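Local coordinates for major capsid protein (Paramecium bursaria Chlorella virus 1, PDB 5TIP), which self-assembles as trimers that form the icosahedral capsid of this large chlorella virus, together with penton and minor capsid proteins, at the interface of chains A and B. Residues are numbered along the deposited sequence; one frame, centred on the assembly and turned at random. Chains: chain A/B, Major capsid protein.

The interface of chains A and B. Residues chain A 226, 257, 364, 367, 369; chain B 13-14, 17.
The amide of A:Asn369 stands edge-on over one face of the B:Asp14 carboxylate, the two planes 85° apart. A:Asn369 ND2 points at B:Asp14 OD2 in a nearly straight but weak hydrogen bond of 3.4 Å, reaching the oxygen from well above the carboxylate plane. Slightly to the other side of that plane lies a water, 2.8 Å from B:Asp14 OD1 and 2.7 Å from the hydroxyl OG1 of A:Thr367, so OD1 is held through the water and OD2 more weakly by the amide. Two chain B atoms meet the rim of A:Pro257 near the ring plane: B:Leu17 CD1 lies 3.6 Å from A:Pro257 CB, and the amide oxygen B:Gln13 OE1 lies 3.3 Å from A:Pro257 CD, an edge contact without a hydrogen bond. OD1 of B:Asp14 instead comes in obliquely from one face side, over CG.

B:Leu17 makes the main apolar contact. With CG anti to its carbonyl carbon (chi1 -60°), the side chain is aimed at chain A; chi2 (179°) sets CD1 anti to CA and carries it on toward A:Pro257 and A:Thr367, while CD2 turns aside. CG2 and OG1 of A:Thr367 both border CD1; the same hydroxyl thus lines the apolar contact and holds the water. B:Leu17 CD2 lies on the CB-CG edge of A:Pro364, 3.7 Å from A:Pro364 CG, and meets A:Leu226 CD2 tip to tip, the two leucine side chains crossing at about a right angle.

In the double jelly-roll fold of this family, the 3-10 helix 12-14 and helix 15-18 of B's N-terminal arm lie across one end of the neighbouring subunit, capping A's strands 223-231, 257-266 and 368-369 and the loop before the last, and probably helping to tie the capsid trimer together.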
loop_
_atom_site.group_PDB
_atom_site.type_symbol
_atom_site.label_atom_id
_atom_site.label_comp_id
_atom_site.label_asym_id
_atom_site.label_seq_id
_atom_site.Cartn_x
_atom_site.Cartn_y
_atom_site.Cartn_z
ATOM N N LEU A 226 14.975 14.855 18.261
ATOM C CA LEU A 226 15.549 14.941 16.920
ATOM C C LEU A 226 14.396 15.187 15.958
ATOM O O LEU A 226 13.625 14.276 15.650
ATOM C CB LEU A 226 16.317 13.672 16.569
ATOM C CG LEU A 226 17.036 13.668 15.216
ATOM C CD1 LEU A 226 18.089 14.763 15.152
ATOM C CD2 LEU A 226 17.652 12.306 14.932
ATOM N N PRO A 257 22.260 18.829 8.387
ATOM C CA PRO A 257 22.184 17.518 7.723
ATOM C C PRO A 257 20.841 17.331 7.033
ATOM O O PRO A 257 19.789 17.307 7.676
ATOM C CB PRO A 257 22.376 16.529 8.878
ATOM C CG PRO A 257 23.138 17.292 9.901
ATOM C CD PRO A 257 22.632 18.702 9.808
ATOM N N PRO A 364 16.784 8.655 11.154
ATOM C CA PRO A 364 17.776 9.092 10.168
ATOM C C PRO A 364 18.473 7.897 9.539
ATOM O O PRO A 364 18.824 6.930 10.218
ATOM C CB PRO A 364 18.744 9.953 10.988
ATOM C CG PRO A 364 18.484 9.589 12.415
ATOM C CD PRO A 364 17.042 9.216 12.490
ATOM N N THR A 367 22.420 11.399 5.679
ATOM C CA THR A 367 22.198 12.825 5.503
ATOM C C THR A 367 23.413 13.438 4.829
ATOM O O THR A 367 24.475 12.818 4.720
ATOM C CB THR A 367 21.932 13.541 6.837
ATOM O OG1 THR A 367 23.056 13.366 7.710
ATOM C CG2 THR A 367 20.674 13.008 7.510
ATOM N N ASN A 369 25.438 17.182 5.240
ATOM C CA ASN A 369 25.522 18.401 6.040
ATOM C C ASN A 369 25.815 19.566 5.105
ATOM O O ASN A 369 26.960 19.788 4.706
ATOM C CB ASN A 369 26.588 18.260 7.120
ATOM C CG ASN A 369 26.431 19.281 8.226
ATOM O OD1 ASN A 369 25.818 20.331 8.036
ATOM N ND2 ASN A 369 26.976 18.973 9.396
ATOM N N GLN B 13 26.908 19.052 13.957
ATOM C CA GLN B 13 25.533 18.574 13.995
ATOM C C GLN B 13 25.433 17.081 13.720
ATOM O O GLN B 13 24.410 16.472 14.048
ATOM C CB GLN B 13 24.677 19.347 12.989
ATOM C CG GLN B 13 24.977 20.835 12.949
ATOM C CD GLN B 13 23.981 21.611 12.112
ATOM O OE1 GLN B 13 22.832 21.202 11.962
ATOM N NE2 GLN B 13 24.420 22.734 11.559
ATOM N N ASP B 14 26.469 16.483 13.130
ATOM C CA ASP B 14 26.495 15.050 12.860
ATOM C C ASP B 14 26.675 14.212 14.116
ATOM O O ASP B 14 26.639 12.980 14.027
ATOM C CB ASP B 14 27.608 14.730 11.864
ATOM C CG ASP B 14 27.388 15.386 10.522
ATOM O OD1 ASP B 14 26.236 15.375 10.040
ATOM O OD2 ASP B 14 28.362 15.920 9.953
ATOM N N LEU B 17 23.685 12.157 14.921
ATOM C CA LEU B 17 23.334 11.201 13.879
ATOM C C LEU B 17 24.316 10.046 13.752
ATOM O O LEU B 17 23.895 8.888 13.685
ATOM C CB LEU B 17 23.213 11.924 12.530
ATOM C CG LEU B 17 22.163 13.031 12.455
ATOM C CD1 LEU B 17 22.162 13.667 11.077
ATOM C CD2 LEU B 17 20.788 12.485 12.794
HETATM O O HOH W 1 25.201 15.047 7.426
#